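Local coordinates for tail spike protein gp49 (Pseudomonas phage LKA1, PDB 4RU4), which is a trimeric phage tailspike that probably cleaves the O-specific polysaccharide of Pseudomonas as a lyase, helping the virus to enter its host, at residues A58-A63 / R81-T86; G67-I72 / S88-G93; Y77-G82 / S98-T103; T109-C114 / T217-G222. One frame throughout, in Å; residues are numbered along the deposited sequence. Where two conformers were deposited one is given.

Contact 1 (A58-A63 / R81-T86); sequences AALQAA and RGISST
Gln61 reaches from the helix to Ser84 and grips its backbone at two points, and this is the tight part of the contact. Its chain sets out with CG anti to the backbone N (chi1 -174°) and bends at chi2, and the flat amide comes up against the strand. Ser84 N donates to Gln61 OE1 at 3.0 Å, lying in the carbonyl plane on a lone pair. In return Gln61 NE2 gives a hydrogen to Ser84 O at 2.9 Å, with the acceptor only 13° out of the amide plane. Two bonds to one residue fix the rotation of the amide, and Asp65 OD1, further along the helix, takes another hydrogen from NE2. Beside the amide, Leu60 CD1 meets CD1 of Ile83 at 3.7 Å; this isoleucine has a second conformer, so the pair is less certain. Val64 also packs on Ile83, and Ile72 on Leu60. The other side is wetter. Water 1 donates to Gln61 OE1 at 2.8 Å, so that this oxygen accepts two hydrogens, and the same water is hydrogen-bonded to Ser84 OG at 2.9 Å. A bound 1,2-ethanediol, probably from the crystallisation liquor, lies about 4 Å from the Gln61 side chain. Near the start of the strand, Trp57 of the same helix donates to Gly82 O through its indole nitrogen. Helix and strand segments run nearly the same way, their axes 13° apart. A helix laid alongside the first strands is consistent with the cap that closes the N-terminal end of a pectate-lyase-like parallel beta-helix.

Contact 2 (G67-I72 / S88-G93); sequences GAPVHI and SLQIAG
Pro69 and Gln90 lie side by side and point the same way, the proline ring set against the glutamine amide with Pro69 CG 3.7 Å from Gln90 OE1. Beyond CG the Gln90 chain is extended, and the two polar atoms of its amide go to different partners. OE1 accepts from water 2 at 2.7 Å, and that water also donates to Gly67 O at 3.0 Å, bridging the strand to the chain just after helix 55-65. NE2 is hydrogen-bonded to Thr97 OG1 of the second subunit, which makes this edge part of the trimer interface. On the opposite face of the strands the groups are apolar. Ile72 and Ile91 cross obliquely, CD1 of Ile72 resting on CG2 of Ile91 at 3.7 Å. Val70 packs more loosely on Ile91 and turns toward Ala63 of the helix. His71 shares its face with Ala92, and the carbonyl oxygens of Ala92 and Gly93 lie near its ring. Underneath runs a regular parallel ladder. Val70 N donates to Gln90 O at 2.9 Å, sitting 36° above the carbonyl plane. Val70 O then takes the Ala92 N-H at 2.9 Å, and Ile72 N closes the run on Ala92 O at 2.8 Å. The two strand segments are inclined at 25°. Val70 pairs with Ile91 on the helix-covered face and His71 with Ala92 on the other, in register, as successive coils do in a parallel beta-helix.

Contact 3 (Y77-G82 / S98-T103); sequences YQINRG and SIIRPT
Ile79 is turned so that CG1 stands between the backbone N and the carbonyl carbon (chi1 65°), the crowded position; CD1 is then extended from CG1 (chi2 166°) and meets CG2 of Ile100 at 3.6 Å. On the other face Gln78 bends at chi2, while Arg101 starts with CG anti to its backbone N, and the two chains run side by side in the same direction. Gln78 OE1 comes 3.8 Å from Arg101 CD, and the amide and guanidinium planes are nearly coplanar, 22° apart. Neither polar end relies on the other: Gln78 NE2 donates to the carbonyl of Asp76, and Arg101 NH2 forms a salt bridge with OD2 of the same aspartate, so both side chains are tied to Asp76. Thr103 CG2 tucks against Gln78 CB at 3.6 Å. Tyr77 brings the edge of its ring to the Ile99 carbonyl: Ile99 O lies 3.2 Å from Tyr77 CD1, near the plane of the ring, while the tyrosine hydroxyl is hydrogen-bonded to Pro73 O. Four backbone bonds join these parallel strands. Tyr77 N to Ile99 O is almost straight at 2.9 Å, whereas Ile79 N to Arg101 O is the longest at 3.2 Å. Between them Arg101 N binds Tyr77 O, and Thr103 N completes the ladder on Ile79 O at 2.9 Å. Helix 55-65 covers the Tyr77 and Ile79 face with Leu60 and Trp57. Strand 212-214 continues the pairing beyond strand 98-107, and at Asn80 and Arg81 the chain turns a corner into strand 82-86.

Contact 4 (T109-C114 / T217-G222); sequences TSVLSC and TVPMNG
Thr109 to Leu112 runs parallel to Met220 to Gly222 through one beta bridge, Ser110 with Asn221, with corners next to it in both segments. Thr109 O takes two N-H groups: Asn221 N binds it in the carbonyl plane at 3.0 Å, and Met220 N adds a weak, strongly bent bond. Further on, Val111 N donates to Asn221 O at 3.1 Å, and Leu112 N to Gly222 O at 3.2 Å, carrying the pairing round the corner. On the shared face of the bridge, Asn221 CG is anti to the carbonyl carbon (chi1 -53°), and its amide reaches Ser110. There ND2 donates to Ser110 OG at 3.1 Å, nearly straight at 171° and with the hydroxyl oxygen lying in the amide plane. Thr109 and Met220 run side by side on the solvent-exposed side, where CG2 of the threonine and CE of the methionine come to 3.5 Å, tighter than usual for carbons. Across the corner Val111 points CG2 at the proline ring, 3.6 Å from Pro219 CG. Phe106 of strand 98-107 also packs on Pro219, and Ile100 and Pro102 pack on Val111. Along the sequence 102 residues separate these segments, among them the strands of a region that matches a tailspike Ig-like family. The chain thus returns from a long excursion to lay one corner on the other, parallel, in a manner consistent with stacked coils of a pectate-lyase-like beta-helix.

All four contacts lie at the N-terminal end of the chain, their centres 10 to 17 Å apart. Along the sequence the segments of contact 2 alternate with those of contact 1 and with those of contact 3; the second segment of contact 1 overlaps the first of contact 3 at Arg81 and Gly82, and contact 4 follows all three. Contacts 2 and 3 join neighbouring strand pairs, 70-72 with 89-93 and 75-79 with 98-107, linked by Ile72 and Ser98; contacts 1 and 4 meet where strand 82-86 pairs with strand 113-120. Helix 55-65 reaches the first three through Leu60, and Val111 joins contact 4 to contact 3. Together they build the capped beginning of the beta-helix, well away from the annotated calcium site.

Contact 1 (A58-A63 / R81-T86)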
loop_
_atom_site.group_PDB
_atom_site.type_symbol
_atom_site.label_atom_id
_atom_site.label_comp_id
_atom_site.label_asym_id
_atom_site.label_seq_id
_atom_site.Cartn_x
_atom_site.Cartn_y
_atom_site.Cartn_z
ATOM N N ALA B 58 6.758 27.377 35.951
ATOM C CA ALA B 58 7.459 28.648 35.780
ATOM C C ALA B 58 8.789 28.441 35.027
ATOM O O ALA B 58 9.110 29.180 34.091
ATOM C CB ALA B 58 7.683 29.344 37.157
ATOM N N ALA B 59 9.539 27.412 35.410
ATOM C CA ALA B 59 10.815 27.116 34.753
ATOM C C ALA B 59 10.657 26.703 33.280
ATOM O O ALA B 59 11.406 27.164 32.406
ATOM C CB ALA B 59 11.603 26.037 35.545
ATOM N N LEU B 60 9.691 25.829 33.006
ATOM C CA LEU B 60 9.483 25.335 31.649
ATOM C C LEU B 60 8.983 26.450 30.774
ATOM O O LEU B 60 9.452 26.618 29.659
ATOM C CB LEU B 60 8.454 24.213 31.639
ATOM C CG LEU B 60 9.002 22.810 31.811
ATOM C CD1 LEU B 60 7.848 21.883 32.174
ATOM C CD2 LEU B 60 9.667 22.383 30.509
ATOM N N GLN B 61 8.034 27.230 31.288
ATOM C CA GLN B 61 7.519 28.370 30.516
ATOM C C GLN B 61 8.619 29.379 30.224
ATOM O O GLN B 61 8.698 29.914 29.105
ATOM C CB GLN B 61 6.324 29.060 31.211
ATOM C CG GLN B 61 5.692 30.157 30.348
ATOM C CD GLN B 61 5.047 29.581 29.085
ATOM O OE1 GLN B 61 4.095 28.803 29.163
ATOM N NE2 GLN B 61 5.582 29.943 27.924
ATOM N N ALA B 62 9.463 29.644 31.219
ATOM C CA ALA B 62 10.574 30.597 31.037
ATOM C C ALA B 62 11.585 30.081 30.013
ATOM O O ALA B 62 12.151 30.861 29.211
ATOM C CB ALA B 62 11.275 30.909 32.375
ATOM N N ALA B 63 11.809 28.770 30.026
ATOM C CA ALA B 63 12.712 28.167 29.047
ATOM C C ALA B 63 12.168 28.348 27.629
ATOM O O ALA B 63 12.901 28.747 26.713
ATOM C CB ALA B 63 12.931 26.667 29.349
ATOM N N ARG B 81 -0.456 25.136 34.898
ATOM C CA ARG B 81 -0.933 25.994 33.800
ATOM C C ARG B 81 -0.376 25.442 32.520
ATOM O O ARG B 81 0.649 24.762 32.532
ATOM C CB ARG B 81 -0.381 27.429 33.925
ATOM C CG ARG B 81 -0.869 28.196 35.124
ATOM C CD ARG B 81 -0.455 29.684 35.116
ATOM N NE ARG B 81 -0.761 30.206 36.433
ATOM C CZ ARG B 81 -1.957 30.658 36.790
ATOM N NH1 ARG B 81 -2.943 30.720 35.900
ATOM N NH2 ARG B 81 -2.162 31.081 38.031
ATOM N N GLY B 82 -0.999 25.795 31.397
ATOM C CA GLY B 82 -0.480 25.347 30.130
ATOM C C GLY B 82 0.893 25.939 29.842
ATOM O O GLY B 82 1.222 27.030 30.299
ATOM N N ILE B 83 1.691 25.206 29.075
ATOM C CA ILE B 83 2.930 25.733 28.521
ATOM C C ILE B 83 2.631 26.202 27.091
ATOM O O ILE B 83 2.324 25.390 26.218
ATOM C CB ILE B 83 4.017 24.644 28.496
ATOM C CG1 ILE B 83 4.215 24.070 29.911
ATOM C CG2 ILE B 83 5.317 25.192 27.865
ATOM C CD1 ILE B 83 5.030 22.779 29.947
ATOM N N SER B 84 2.707 27.504 26.850
ATOM C CA SER B 84 2.225 28.041 25.578
ATOM C C SER B 84 3.204 28.957 24.844
ATOM O O SER B 84 4.133 29.517 25.433
ATOM C CB SER B 84 0.891 28.773 25.807
ATOM O OG SER B 84 1.110 29.935 26.588
ATOM N N SER B 85 2.974 29.130 23.551
ATOM C CA SER B 85 3.773 30.072 22.799
ATOM C C SER B 85 2.998 30.607 21.612
ATOM O O SER B 85 1.976 30.047 21.208
ATOM C CB SER B 85 5.035 29.383 22.299
ATOM O OG SER B 85 4.672 28.323 21.444
ATOM N N THR B 86 3.501 31.701 21.061
ATOM C CA THR B 86 3.057 32.177 19.762
ATOM C C THR B 86 4.203 32.001 18.749
ATOM O O THR B 86 5.380 32.127 19.087
ATOM C CB THR B 86 2.542 33.623 19.828
ATOM O OG1 THR B 86 3.477 34.431 20.539
ATOM C CG2 THR B 86 1.228 33.663 20.577
HETATM O O HOH W 1 1.587 30.053 29.446
#

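Contact 2 (G67-I72 / S88-G93)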
loop_
_atom_site.group_PDB
_atom_site.type_symbol
_atom_site.label_atom_id
_atom_site.label_comp_id
_atom_site.label_asym_id
_atom_site.label_seq_id
_atom_site.Cartn_x
_atom_site.Cartn_y
_atom_site.Cartn_z
ATOM N N GLY B 67 13.155 31.595 23.735
ATOM C CA GLY B 67 13.320 31.539 22.286
ATOM C C GLY B 67 14.321 30.498 21.789
ATOM O O GLY B 67 14.412 30.221 20.583
ATOM N N ALA B 68 15.096 29.932 22.707
ATOM C CA ALA B 68 15.992 28.830 22.371
ATOM C C ALA B 68 15.242 27.497 22.365
ATOM O O ALA B 68 14.227 27.347 23.059
ATOM C CB ALA B 68 17.143 28.780 23.366
ATOM N N PRO B 69 15.745 26.512 21.589
ATOM C CA PRO B 69 15.191 25.160 21.684
ATOM C C PRO B 69 15.350 24.646 23.108
ATOM O O PRO B 69 16.368 24.912 23.756
ATOM C CB PRO B 69 16.066 24.334 20.710
ATOM C CG PRO B 69 16.611 25.328 19.754
ATOM C CD PRO B 69 16.809 26.604 20.571
ATOM N N VAL B 70 14.339 23.933 23.596
ATOM C CA VAL B 70 14.326 23.453 24.967
ATOM C C VAL B 70 14.558 21.951 25.003
ATOM O O VAL B 70 13.882 21.193 24.307
ATOM C CB VAL B 70 12.984 23.794 25.644
ATOM C CG1 VAL B 70 12.922 23.253 27.083
ATOM C CG2 VAL B 70 12.784 25.317 25.620
ATOM N N HIS B 71 15.526 21.525 25.805
ATOM C CA HIS B 71 15.728 20.114 26.048
ATOM C C HIS B 71 15.242 19.776 27.451
ATOM O O HIS B 71 15.637 20.421 28.418
ATOM C CB HIS B 71 17.200 19.712 25.919
ATOM C CG HIS B 71 17.435 18.280 26.277
ATOM N ND1 HIS B 71 16.979 17.238 25.498
ATOM C CD2 HIS B 71 18.015 17.714 27.361
ATOM C CE1 HIS B 71 17.285 16.090 26.078
ATOM N NE2 HIS B 71 17.916 16.350 27.209
ATOM N N ILE B 72 14.381 18.771 27.552
ATOM C CA ILE B 72 13.817 18.375 28.837
ATOM C C ILE B 72 14.416 17.033 29.236
ATOM O O ILE B 72 14.059 16.013 28.690
ATOM C CB ILE B 72 12.275 18.230 28.755
ATOM C CG1 ILE B 72 11.633 19.547 28.320
ATOM C CG2 ILE B 72 11.692 17.763 30.102
ATOM C CD1 ILE B 72 10.103 19.545 28.416
ATOM N N SER B 88 6.485 29.955 17.526
ATOM C CA SER B 88 7.413 28.812 17.538
ATOM C C SER B 88 7.485 28.067 18.890
ATOM O O SER B 88 7.379 28.671 19.942
ATOM C CB SER B 88 8.817 29.267 17.145
ATOM O OG SER B 88 9.605 29.507 18.295
ATOM N N LEU B 89 7.684 26.752 18.853
ATOM C CA LEU B 89 7.810 25.976 20.077
ATOM C C LEU B 89 8.707 24.811 19.741
ATOM O O LEU B 89 8.368 24.018 18.866
ATOM C CB LEU B 89 6.436 25.435 20.494
ATOM C CG LEU B 89 6.344 24.615 21.791
ATOM C CD1 LEU B 89 6.762 25.458 23.013
ATOM C CD2 LEU B 89 4.936 24.087 21.997
ATOM N N GLN B 90 9.855 24.717 20.412
ATOM C CA GLN B 90 10.805 23.636 20.156
ATOM C C GLN B 90 11.106 22.956 21.468
ATOM O O GLN B 90 11.707 23.567 22.359
ATOM C CB GLN B 90 12.096 24.197 19.568
ATOM C CG GLN B 90 11.885 24.883 18.240
ATOM C CD GLN B 90 13.150 25.566 17.794
ATOM O OE1 GLN B 90 13.498 26.626 18.308
ATOM N NE2 GLN B 90 13.860 24.951 16.868
ATOM N N ILE B 91 10.656 21.710 21.603
ATOM C CA ILE B 91 10.827 20.971 22.854
ATOM C C ILE B 91 11.197 19.543 22.520
ATOM O O ILE B 91 10.497 18.893 21.736
ATOM C CB ILE B 91 9.515 20.949 23.675
ATOM C CG1 ILE B 91 9.234 22.317 24.269
ATOM C CG2 ILE B 91 9.566 19.858 24.789
ATOM C CD1 ILE B 91 7.799 22.479 24.641
ATOM N N ALA B 92 12.306 19.068 23.080
ATOM C CA ALA B 92 12.724 17.685 22.903
ATOM C C ALA B 92 13.183 17.106 24.246
ATOM O O ALA B 92 13.876 17.788 25.003
ATOM C CB ALA B 92 13.849 17.596 21.865
ATOM N N GLY B 93 12.796 15.864 24.538
ATOM C CA GLY B 93 13.137 15.238 25.808
ATOM C C GLY B 93 13.976 13.991 25.600
ATOM O O GLY B 93 14.527 13.795 24.510
HETATM O O HOH W 2 15.414 28.500 18.345
#

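Contact 3 (Y77-G82 / S98-T103)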
loop_
_atom_site.group_PDB
_atom_site.type_symbol
_atom_site.label_atom_id
_atom_site.label_comp_id
_atom_site.label_asym_id
_atom_site.label_seq_id
_atom_site.Cartn_x
_atom_site.Cartn_y
_atom_site.Cartn_z
ATOM N N TYR B 77 7.705 16.670 35.675
ATOM C CA TYR B 77 7.524 18.096 35.933
ATOM C C TYR B 77 6.061 18.442 36.202
ATOM O O TYR B 77 5.183 18.158 35.378
ATOM C CB TYR B 77 8.055 18.866 34.730
ATOM C CG TYR B 77 9.512 18.575 34.428
ATOM C CD1 TYR B 77 9.882 17.512 33.606
ATOM C CD2 TYR B 77 10.518 19.379 34.952
ATOM C CE1 TYR B 77 11.208 17.252 33.336
ATOM C CE2 TYR B 77 11.845 19.136 34.679
ATOM C CZ TYR B 77 12.188 18.066 33.873
ATOM O OH TYR B 77 13.516 17.808 33.602
ATOM N N GLN B 78 5.796 19.046 37.356
ATOM C CA GLN B 78 4.431 19.329 37.767
ATOM C C GLN B 78 4.047 20.721 37.312
ATOM O O GLN B 78 4.712 21.702 37.675
ATOM C CB GLN B 78 4.296 19.236 39.296
ATOM C CG GLN B 78 4.977 17.981 39.883
ATOM C CD GLN B 78 4.334 16.705 39.365
ATOM O OE1 GLN B 78 3.153 16.443 39.633
ATOM N NE2 GLN B 78 5.089 15.934 38.560
ATOM N N ILE B 79 2.974 20.817 36.527
ATOM C CA ILE B 79 2.549 22.117 36.023
ATOM C C ILE B 79 1.081 22.384 36.335
ATOM O O ILE B 79 0.252 21.479 36.302
ATOM C CB ILE B 79 2.829 22.269 34.510
ATOM C CG1 ILE B 79 1.978 21.279 33.699
ATOM C CG2 ILE B 79 4.331 22.096 34.242
ATOM C CD1 ILE B 79 1.910 21.553 32.187
ATOM N N ASN B 80 0.756 23.624 36.670
ATOM C CA ASN B 80 -0.624 23.936 36.998
ATOM C C ASN B 80 -1.222 24.857 35.943
ATOM O O ASN B 80 -2.360 25.305 36.081
ATOM C CB ASN B 80 -0.692 24.619 38.365
ATOM C CG ASN B 80 0.051 25.923 38.381
ATOM O OD1 ASN B 80 1.275 25.946 38.246
ATOM N ND2 ASN B 80 -0.678 27.026 38.527
ATOM N N ARG B 81 -0.456 25.136 34.898
ATOM C CA ARG B 81 -0.933 25.994 33.800
ATOM C C ARG B 81 -0.376 25.442 32.520
ATOM O O ARG B 81 0.649 24.762 32.532
ATOM C CB ARG B 81 -0.381 27.429 33.925
ATOM C CG ARG B 81 -0.869 28.196 35.124
ATOM C CD ARG B 81 -0.455 29.684 35.116
ATOM N NE ARG B 81 -0.761 30.206 36.433
ATOM C CZ ARG B 81 -1.957 30.658 36.790
ATOM N NH1 ARG B 81 -2.943 30.720 35.900
ATOM N NH2 ARG B 81 -2.162 31.081 38.031
ATOM N N GLY B 82 -0.999 25.795 31.397
ATOM C CA GLY B 82 -0.480 25.347 30.130
ATOM C C GLY B 82 0.893 25.939 29.842
ATOM O O GLY B 82 1.222 27.030 30.299
ATOM N N SER B 98 10.743 11.706 30.094
ATOM C CA SER B 98 10.652 13.160 30.179
ATOM C C SER B 98 9.168 13.505 30.240
ATOM O O SER B 98 8.496 13.652 29.194
ATOM C CB SER B 98 11.322 13.829 28.975
ATOM O OG SER B 98 12.735 13.646 28.973
ATOM N N ILE B 99 8.651 13.593 31.459
ATOM C CA ILE B 99 7.212 13.673 31.693
ATOM C C ILE B 99 6.747 15.054 32.093
ATOM O O ILE B 99 7.293 15.662 33.030
ATOM C CB ILE B 99 6.809 12.678 32.792
ATOM C CG1 ILE B 99 6.998 11.250 32.286
ATOM C CG2 ILE B 99 5.370 12.906 33.279
ATOM C CD1 ILE B 99 7.142 10.228 33.411
ATOM N N ILE B 100 5.738 15.556 31.380
ATOM C CA ILE B 100 5.064 16.798 31.761
ATOM C C ILE B 100 3.667 16.431 32.286
ATOM O O ILE B 100 2.882 15.786 31.588
ATOM C CB ILE B 100 4.925 17.768 30.564
ATOM C CG1 ILE B 100 6.293 18.171 30.020
ATOM C CG2 ILE B 100 4.119 18.993 30.955
ATOM C CD1 ILE B 100 6.217 18.868 28.634
ATOM N N ARG B 101 3.368 16.833 33.513
ATOM C CA ARG B 101 2.213 16.290 34.233
ATOM C C ARG B 101 1.401 17.393 34.889
ATOM O O ARG B 101 1.795 17.917 35.932
ATOM C CB ARG B 101 2.678 15.295 35.326
ATOM C CG ARG B 101 1.529 14.503 35.977
ATOM C CD ARG B 101 1.986 13.741 37.237
ATOM N NE ARG B 101 3.064 12.811 36.898
ATOM C CZ ARG B 101 2.868 11.582 36.428
ATOM N NH1 ARG B 101 1.637 11.117 36.236
ATOM N NH2 ARG B 101 3.896 10.810 36.134
ATOM N N PRO B 102 0.257 17.754 34.293
ATOM C CA PRO B 102 -0.688 18.653 34.959
ATOM C C PRO B 102 -1.051 18.178 36.374
ATOM O O PRO B 102 -1.287 16.988 36.580
ATOM C CB PRO B 102 -1.920 18.563 34.043
ATOM C CG PRO B 102 -1.289 18.442 32.663
ATOM C CD PRO B 102 -0.125 17.489 32.893
ATOM N N THR B 103 -1.109 19.089 37.340
ATOM C CA THR B 103 -1.446 18.701 38.699
ATOM C C THR B 103 -2.958 18.820 38.881
ATOM O O THR B 103 -3.678 19.254 37.967
ATOM C CB THR B 103 -0.781 19.631 39.736
ATOM O OG1 THR B 103 -1.308 20.941 39.573
ATOM C CG2 THR B 103 0.712 19.688 39.515
#

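Contact 4 (T109-C114 / T217-G222)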
loop_
_atom_site.group_PDB
_atom_site.type_symbol
_atom_site.label_atom_id
_atom_site.label_comp_id
_atom_site.label_asym_id
_atom_site.label_seq_id
_atom_site.Cartn_x
_atom_site.Cartn_y
_atom_site.Cartn_z
ATOM N N THR B 109 -6.444 25.370 28.703
ATOM C CA THR B 109 -7.077 24.651 27.607
ATOM C C THR B 109 -6.223 23.478 27.128
ATOM O O THR B 109 -6.758 22.409 26.811
ATOM C CB THR B 109 -7.338 25.627 26.453
ATOM O OG1 THR B 109 -8.200 26.667 26.917
ATOM C CG2 THR B 109 -8.024 24.923 25.291
ATOM N N SER B 110 -4.901 23.680 27.077
ATOM C CA SER B 110 -3.975 22.687 26.537
ATOM C C SER B 110 -2.746 22.521 27.438
ATOM O O SER B 110 -2.316 23.466 28.109
ATOM C CB SER B 110 -3.490 23.107 25.131
ATOM O OG SER B 110 -4.594 23.425 24.302
ATOM N N VAL B 111 -2.177 21.325 27.444
ATOM C CA VAL B 111 -0.942 21.117 28.213
ATOM C C VAL B 111 0.228 21.865 27.569
ATOM O O VAL B 111 0.992 22.552 28.246
ATOM C CB VAL B 111 -0.579 19.628 28.364
ATOM C CG1 VAL B 111 0.680 19.490 29.235
ATOM C CG2 VAL B 111 -1.751 18.848 29.000
ATOM N N LEU B 112 0.349 21.731 26.248
ATOM C CA LEU B 112 1.422 22.322 25.494
ATOM C C LEU B 112 0.752 22.913 24.259
ATOM O O LEU B 112 -0.112 22.260 23.644
ATOM C CB LEU B 112 2.394 21.202 25.099
ATOM C CG LEU B 112 3.847 21.440 24.746
ATOM C CD1 LEU B 112 4.447 22.322 25.832
ATOM C CD2 LEU B 112 4.604 20.112 24.673
ATOM N N SER B 113 1.098 24.148 23.910
ATOM C CA SER B 113 0.446 24.760 22.755
ATOM C C SER B 113 1.321 25.769 22.040
ATOM O O SER B 113 2.126 26.483 22.664
ATOM C CB SER B 113 -0.900 25.402 23.137
ATOM O OG SER B 113 -0.711 26.489 24.030
ATOM N N CYS B 114 1.153 25.831 20.719
ATOM C CA CYS B 114 1.795 26.863 19.921
ATOM C C CYS B 114 0.796 27.365 18.890
ATOM O O CYS B 114 0.168 26.561 18.193
ATOM C CB CYS B 114 3.048 26.344 19.211
ATOM S SG CYS B 114 3.955 27.719 18.430
ATOM N N THR B 217 -7.421 14.775 33.589
ATOM C CA THR B 217 -8.812 15.032 33.271
ATOM C C THR B 217 -9.133 16.476 32.975
ATOM O O THR B 217 -10.219 16.763 32.481
ATOM C CB THR B 217 -9.717 14.622 34.445
ATOM O OG1 THR B 217 -9.304 15.343 35.618
ATOM C CG2 THR B 217 -9.614 13.100 34.697
ATOM N N VAL B 218 -8.221 17.403 33.272
ATOM C CA VAL B 218 -8.564 18.832 33.111
ATOM C C VAL B 218 -8.374 19.471 31.715
ATOM O O VAL B 218 -9.285 20.145 31.212
ATOM C CB VAL B 218 -7.860 19.727 34.182
ATOM C CG1 VAL B 218 -8.256 21.193 33.972
ATOM C CG2 VAL B 218 -8.240 19.248 35.597
ATOM N N PRO B 219 -7.184 19.313 31.108
ATOM C CA PRO B 219 -6.905 19.979 29.821
ATOM C C PRO B 219 -7.849 19.501 28.737
ATOM O O PRO B 219 -8.139 18.322 28.738
ATOM C CB PRO B 219 -5.481 19.512 29.487
ATOM C CG PRO B 219 -4.880 19.126 30.839
ATOM C CD PRO B 219 -6.039 18.493 31.551
ATOM N N MET B 220 -8.320 20.378 27.847
ATOM C CA MET B 220 -9.068 19.905 26.683
ATOM C C MET B 220 -8.172 19.163 25.732
ATOM O O MET B 220 -8.589 18.164 25.147
ATOM C CB MET B 220 -9.707 21.052 25.905
ATOM C CG MET B 220 -10.682 21.856 26.717
ATOM S SD MET B 220 -11.991 22.496 25.667
ATOM C CE MET B 220 -11.069 23.432 24.456
ATOM N N ASN B 221 -6.952 19.677 25.542
ATOM C CA ASN B 221 -6.025 19.083 24.602
ATOM C C ASN B 221 -4.742 18.708 25.284
ATOM O O ASN B 221 -4.288 19.411 26.192
ATOM C CB ASN B 221 -5.662 20.096 23.520
ATOM C CG ASN B 221 -6.872 20.691 22.867
ATOM O OD1 ASN B 221 -7.717 19.969 22.333
ATOM N ND2 ASN B 221 -6.981 22.020 22.917
ATOM N N GLY B 222 -4.127 17.623 24.827
ATOM C CA GLY B 222 -2.782 17.300 25.277
ATOM C C GLY B 222 -1.827 18.261 24.611
ATOM O O GLY B 222 -1.107 19.002 25.281
#